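Local coordinates for protein transcriptional regulator (Vibrio virus VP882, PDB 7DWM) that binds the autoinducer 3,5-dimethylpyrazin-2-ol in a PAS-fold domain and, as a phage transcriptional regulator with a LuxR-type helix-turn-helix, probably binds DNA, at residues W28-T33 against G119-G124; R79-G84 against K107-M112. All coordinates share one frame; numbering follows the deposited sequence.

Overall arrangement
Both contacts belong to the PAS fold and share its antiparallel sheet. Interaction 1 joins strand 28-32 to strand 119-126, and interaction 2 sets the end of helix 71-80 and the turn after it against strand 99-110, the next strand of the sheet. The two are stitched together by backbone bonds from Thr108 N to Ile121 O and from Leu110 N to Gly119 O. Both contacts are largely buried, but their chemistry differs: paired strands with regular backbone hydrogen bonds in the first, apolar packing without any cross-segment hydrogen bond in the second. Lys31 and Phe122 of interaction 1 and Lys107 of interaction 2 line the same ligand pocket.

Interaction 1 of 2, residues W28-T33 against G119-G124; sequences WGIKDT and GTIFHG. With A1U (3,5-dimethylpyrazin-2-ol), chain C.
Two neighbouring antiparallel strands of the PAS-fold sheet meet here, at 162° to each other. Four backbone hydrogen bonds join them, in two hydrogen-bonded pairs, while Ile30 turns its backbone to strand 37-40 and Gly119 and Ile121 turn theirs to strand 99-110. In the Gly29-Phe122 pair, Gly29 N approaches Phe122 O nearly along the C=O axis, whereas Phe122 N reaches Gly29 O from above the carbonyl plane at 2.8 Å. Lys31 and Thr120 repeat this pattern, with Thr120 N to Lys31 O at 2.9 Å.

Trp28, Ile30, Ile121 and His123 share one face of the sheet. The imidazole of His123, its CG anti to the backbone N (chi1 180°), lies almost parallel to the six-membered ring of Trp28 in an offset stack, centroids 3.9 Å apart, and His123 NE2 is satisfied by Asp26. Beside them, Ile30 CG2 and Ile121 CG2 touch side by side.

Lys31, Thr120 and Phe122 occupy the ligand face. Lys31 NZ forms salt bridges with Asp60 and Asp78, which would be expected to keep it protonated, and a weak hydrogen bond of 3.3 Å to A1U OAI. Thr120 OG1 bonds to Asp78 as well, so this acid ties the two strands together. The Phe122 ring is sandwiched: Gly29 CA sits over one face, 3.7 Å from the ring centroid, and the methyl carbon CAH of A1U lies over the centre of the opposite face.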
loop_
_atom_site.group_PDB
_atom_site.type_symbol
_atom_site.label_atom_id
_atom_site.label_comp_id
_atom_site.label_asym_id
_atom_site.label_seq_id
_atom_site.Cartn_x
_atom_site.Cartn_y
_atom_site.Cartn_z
ATOM N N TRP A 28 7.618 -0.828 15.963
ATOM C CA TRP A 28 6.614 -1.818 16.321
ATOM C C TRP A 28 6.236 -1.628 17.783
ATOM O O TRP A 28 7.073 -1.248 18.606
ATOM C CB TRP A 28 7.146 -3.245 16.124
ATOM C CG TRP A 28 6.931 -3.875 14.772
ATOM C CD1 TRP A 28 7.867 -4.053 13.793
ATOM C CD2 TRP A 28 5.718 -4.458 14.276
ATOM N NE1 TRP A 28 7.309 -4.694 12.714
ATOM C CE2 TRP A 28 5.991 -4.953 12.985
ATOM C CE3 TRP A 28 4.426 -4.596 14.792
ATOM C CZ2 TRP A 28 5.020 -5.580 12.206
ATOM C CZ3 TRP A 28 3.466 -5.220 14.019
ATOM C CH2 TRP A 28 3.767 -5.703 12.739
ATOM N N GLY A 29 4.980 -1.900 18.116
ATOM C CA GLY A 29 4.610 -1.843 19.524
ATOM C C GLY A 29 3.173 -2.255 19.745
ATOM O O GLY A 29 2.428 -2.516 18.799
ATOM N N ILE A 30 2.813 -2.370 21.026
ATOM C CA ILE A 30 1.447 -2.680 21.443
ATOM C C ILE A 30 1.100 -1.840 22.671
ATOM O O ILE A 30 1.945 -1.591 23.543
ATOM C CB ILE A 30 1.228 -4.197 21.699
ATOM C CG1 ILE A 30 1.874 -4.699 22.999
ATOM C CG2 ILE A 30 1.688 -5.036 20.526
ATOM C CD1 ILE A 30 1.017 -4.507 24.232
ATOM N N LYS A 31 -0.145 -1.385 22.730
ATOM C CA LYS A 31 -0.657 -0.747 23.935
ATOM C C LYS A 31 -1.989 -1.382 24.320
ATOM O O LYS A 31 -2.525 -2.232 23.606
ATOM C CB LYS A 31 -0.775 0.772 23.782
ATOM C CG LYS A 31 -1.456 1.239 22.542
ATOM C CD LYS A 31 -0.670 2.395 21.983
ATOM C CE LYS A 31 -1.385 3.015 20.826
ATOM N NZ LYS A 31 -0.797 4.316 20.450
ATOM N N ASP A 32 -2.528 -0.926 25.447
ATOM C CA ASP A 32 -3.644 -1.558 26.131
ATOM C C ASP A 32 -4.962 -0.893 25.737
ATOM O O ASP A 32 -5.016 -0.045 24.841
ATOM C CB ASP A 32 -3.395 -1.486 27.640
ATOM C CG ASP A 32 -4.292 -2.402 28.438
ATOM O OD1 ASP A 32 -5.009 -1.879 29.313
ATOM O OD2 ASP A 32 -4.278 -3.630 28.201
ATOM N N THR A 33 -6.046 -1.283 26.415
ATOM C CA THR A 33 -7.355 -0.683 26.211
ATOM C C THR A 33 -7.437 0.720 26.790
ATOM O O THR A 33 -8.414 1.427 26.520
ATOM C CB THR A 33 -8.453 -1.560 26.821
ATOM O OG1 THR A 33 -9.720 -0.905 26.684
ATOM C CG2 THR A 33 -8.182 -1.809 28.300
ATOM N N GLY A 119 -5.888 -4.867 23.695
ATOM C CA GLY A 119 -5.450 -3.553 23.282
ATOM C C GLY A 119 -5.245 -3.516 21.785
ATOM O O GLY A 119 -6.075 -4.031 21.034
ATOM N N THR A 120 -4.132 -2.947 21.334
ATOM C CA THR A 120 -3.838 -2.851 19.913
ATOM C C THR A 120 -2.350 -3.044 19.676
ATOM O O THR A 120 -1.524 -2.780 20.555
ATOM C CB THR A 120 -4.261 -1.496 19.316
ATOM O OG1 THR A 120 -3.463 -0.448 19.879
ATOM C CG2 THR A 120 -5.730 -1.202 19.584
ATOM N N ILE A 121 -2.023 -3.508 18.470
ATOM C CA ILE A 121 -0.661 -3.554 17.954
ATOM C C ILE A 121 -0.563 -2.505 16.860
ATOM O O ILE A 121 -1.493 -2.344 16.061
ATOM C CB ILE A 121 -0.280 -4.945 17.399
ATOM C CG1 ILE A 121 -0.780 -6.074 18.303
ATOM C CG2 ILE A 121 1.223 -5.053 17.132
ATOM C CD1 ILE A 121 -2.007 -6.758 17.769
ATOM N N PHE A 122 0.547 -1.773 16.835
ATOM C CA PHE A 122 0.794 -0.775 15.810
ATOM C C PHE A 122 2.119 -1.075 15.126
ATOM O O PHE A 122 3.118 -1.418 15.781
ATOM C CB PHE A 122 0.779 0.661 16.382
ATOM C CG PHE A 122 1.862 0.942 17.389
ATOM C CD1 PHE A 122 1.592 0.888 18.745
ATOM C CD2 PHE A 122 3.141 1.296 16.980
ATOM C CE1 PHE A 122 2.581 1.150 19.673
ATOM C CE2 PHE A 122 4.132 1.552 17.904
ATOM C CZ PHE A 122 3.851 1.487 19.252
ATOM N N HIS A 123 2.094 -0.972 13.796
ATOM C CA HIS A 123 3.244 -1.162 12.923
ATOM C C HIS A 123 3.440 0.122 12.111
ATOM O O HIS A 123 2.556 0.465 11.299
ATOM C CB HIS A 123 3.056 -2.374 12.014
ATOM C CG HIS A 123 4.202 -2.623 11.082
ATOM N ND1 HIS A 123 4.056 -3.301 9.890
ATOM C CD2 HIS A 123 5.512 -2.291 11.168
ATOM C CE1 HIS A 123 5.227 -3.373 9.281
ATOM N NE2 HIS A 123 6.126 -2.768 10.035
ATOM N N GLY A 124 4.525 0.799 12.328
ATOM C CA GLY A 124 4.858 2.024 11.604
ATOM C C GLY A 124 5.828 1.730 10.468
ATOM O O GLY A 124 6.832 1.046 10.664
HETATM C CAB A1U C . 1.345 7.652 15.623
HETATM C CAC A1U C . 2.595 7.450 16.259
HETATM C CAE A1U C . 1.615 5.800 17.605
HETATM C CAF A1U C . 0.412 6.072 16.919
HETATM C CAG A1U C . 3.785 8.267 15.833
HETATM C CAH A1U C . 1.722 4.768 18.686
HETATM N NAA A1U C . 0.219 6.963 15.948
HETATM N NAD A1U C . 2.700 6.514 17.246
HETATM O OAI A1U C . -0.695 5.302 17.327
#

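Interaction 2 of 2, residues R79-G84 against K107-M112; sequences RLVEQG and KTPLIM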
loop_
_atom_site.group_PDB
_atom_site.type_symbol
_atom_site.label_atom_id
_atom_site.label_comp_id
_atom_site.label_asym_id
_atom_site.label_seq_id
_atom_site.Cartn_x
_atom_site.Cartn_y
_atom_site.Cartn_z
ATOM N N ARG A 79 -9.314 2.969 19.705
ATOM C CA ARG A 79 -10.509 2.310 20.212
ATOM C C ARG A 79 -11.409 1.782 19.101
ATOM O O ARG A 79 -12.099 0.776 19.313
ATOM C CB ARG A 79 -11.294 3.260 21.125
ATOM C CG ARG A 79 -10.417 3.992 22.144
ATOM C CD ARG A 79 -10.387 3.258 23.475
ATOM N NE ARG A 79 -9.301 2.284 23.525
ATOM C CZ ARG A 79 -8.036 2.585 23.800
ATOM N NH1 ARG A 79 -7.116 1.630 23.819
ATOM N NH2 ARG A 79 -7.690 3.836 24.061
ATOM N N LEU A 80 -11.293 2.324 17.883
ATOM C CA LEU A 80 -12.136 1.877 16.782
ATOM C C LEU A 80 -11.538 0.686 16.068
ATOM O O LEU A 80 -12.261 -0.043 15.383
ATOM C CB LEU A 80 -12.327 3.011 15.771
ATOM C CG LEU A 80 -13.609 3.831 15.947
ATOM C CD1 LEU A 80 -14.043 4.563 14.641
ATOM C CD2 LEU A 80 -14.727 2.972 16.551
ATOM N N VAL A 81 -10.241 0.468 16.253
ATOM C CA VAL A 81 -9.658 -0.848 16.044
ATOM C C VAL A 81 -10.213 -1.853 17.047
ATOM O O VAL A 81 -10.534 -2.995 16.685
ATOM C CB VAL A 81 -8.120 -0.740 16.106
ATOM C CG1 VAL A 81 -7.669 -0.059 17.380
ATOM C CG2 VAL A 81 -7.492 -2.100 15.991
ATOM N N GLU A 82 -10.322 -1.463 18.322
ATOM C CA GLU A 82 -10.627 -2.442 19.362
ATOM C C GLU A 82 -12.056 -2.955 19.259
ATOM O O GLU A 82 -12.328 -4.103 19.633
ATOM C CB GLU A 82 -10.360 -1.854 20.749
ATOM C CG GLU A 82 -8.942 -2.137 21.258
ATOM C CD GLU A 82 -8.456 -1.098 22.251
ATOM O OE1 GLU A 82 -9.306 -0.366 22.797
ATOM O OE2 GLU A 82 -7.231 -1.008 22.484
ATOM N N GLN A 83 -12.944 -2.171 18.660
ATOM C CA GLN A 83 -14.331 -2.667 18.500
ATOM C C GLN A 83 -14.463 -3.376 17.151
ATOM O O GLN A 83 -15.568 -3.340 16.588
ATOM C CB GLN A 83 -15.333 -1.521 18.571
ATOM C CG GLN A 83 -15.605 -1.049 19.984
ATOM C CD GLN A 83 -15.917 0.422 19.968
ATOM O OE1 GLN A 83 -16.861 0.858 19.320
ATOM N NE2 GLN A 83 -15.110 1.202 20.668
ATOM N N GLY A 84 -13.366 -3.926 16.621
ATOM C CA GLY A 84 -13.441 -4.645 15.333
ATOM C C GLY A 84 -12.302 -5.626 15.109
ATOM O O GLY A 84 -11.219 -5.439 15.688
ATOM N N LYS A 107 -2.730 -0.195 12.631
ATOM C CA LYS A 107 -3.189 -0.572 13.962
ATOM C C LYS A 107 -4.219 -1.688 13.864
ATOM O O LYS A 107 -5.220 -1.560 13.149
ATOM C CB LYS A 107 -3.750 0.644 14.695
ATOM C CG LYS A 107 -2.801 1.830 14.605
ATOM C CD LYS A 107 -3.429 3.161 14.989
ATOM C CE LYS A 107 -3.631 3.269 16.489
ATOM N NZ LYS A 107 -4.018 4.648 16.896
ATOM N N THR A 108 -3.944 -2.780 14.577
ATOM C CA THR A 108 -4.675 -4.036 14.574
ATOM C C THR A 108 -5.120 -4.400 15.988
ATOM O O THR A 108 -4.438 -4.068 16.956
ATOM C CB THR A 108 -3.814 -5.169 14.001
ATOM O OG1 THR A 108 -4.578 -6.380 13.988
ATOM C CG2 THR A 108 -2.541 -5.345 14.829
ATOM N N PRO A 109 -6.265 -5.069 16.122
ATOM C CA PRO A 109 -6.684 -5.540 17.454
ATOM C C PRO A 109 -5.722 -6.580 18.021
ATOM O O PRO A 109 -5.240 -7.465 17.314
ATOM C CB PRO A 109 -8.072 -6.140 17.195
ATOM C CG PRO A 109 -8.497 -5.622 15.839
ATOM C CD PRO A 109 -7.233 -5.412 15.073
ATOM N N LEU A 110 -5.449 -6.468 19.318
ATOM C CA LEU A 110 -4.593 -7.423 20.021
ATOM C C LEU A 110 -5.417 -8.556 20.622
ATOM O O LEU A 110 -6.150 -8.370 21.605
ATOM C CB LEU A 110 -3.740 -6.722 21.070
ATOM C CG LEU A 110 -2.682 -7.639 21.694
ATOM C CD1 LEU A 110 -1.350 -6.938 21.919
ATOM C CD2 LEU A 110 -3.166 -8.200 22.996
ATOM N N ILE A 111 -5.356 -9.712 19.981
ATOM C CA ILE A 111 -5.918 -10.942 20.528
ATOM C C ILE A 111 -4.785 -11.863 20.940
ATOM O O ILE A 111 -3.679 -11.824 20.393
ATOM C CB ILE A 111 -6.873 -11.575 19.493
ATOM C CG1 ILE A 111 -7.772 -10.513 18.859
ATOM C CG2 ILE A 111 -7.703 -12.694 20.101
ATOM C CD1 ILE A 111 -7.273 -9.995 17.536
ATOM N N MET A 112 -5.060 -12.647 21.972
ATOM C CA MET A 112 -4.089 -13.516 22.615
ATOM C C MET A 112 -4.744 -14.844 22.950
ATOM O O MET A 112 -5.955 -14.990 22.749
ATOM C CB MET A 112 -3.575 -12.883 23.915
ATOM C CG MET A 112 -3.258 -11.409 23.918
ATOM S SD MET A 112 -3.760 -10.669 25.488
ATOM C CE MET A 112 -5.531 -10.963 25.439
#
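Apolar packing carries the contact between the turn that follows helix 71-80 and strand 99-110 of the PAS-fold sheet. Val81 directs its side chain at the strand. Its CG2, anti to the backbone N, does the touching: it rests on the peptide joining Thr108 to Pro109, 3.2 Å from Pro109 N, and on the proline ring at Pro109 CD, 3.4 Å away. Pro109 also lies beside the backbone of the Val81-Gly84 type I beta turn, which Gly84 N closes with a 3.0 Å hydrogen bond to Val81 O.

The ionic interactions lie within 79-84, from Arg79 to Glu82, and at the pocket. Arg79 grips the Glu82 carboxylate side-on, NE to OE1 at 2.7 Å and NH1 to OE2 at 3.0 Å; the latter uses the syn lone pair of OE2. Lys107 sends NZ to Asp78 in a salt bridge and to Gln77 in a hydrogen bond, with a weak bond to the OAI oxygen of the ligand.

No hydrogen bond crosses between the segments. An aliphatic methyl meets a proline that has no N-H, so the turn touches the strand there through van der Waals packing, while the charges of Arg79 and Lys107 are paired by Glu82 and Asp78, neither of them across this contact.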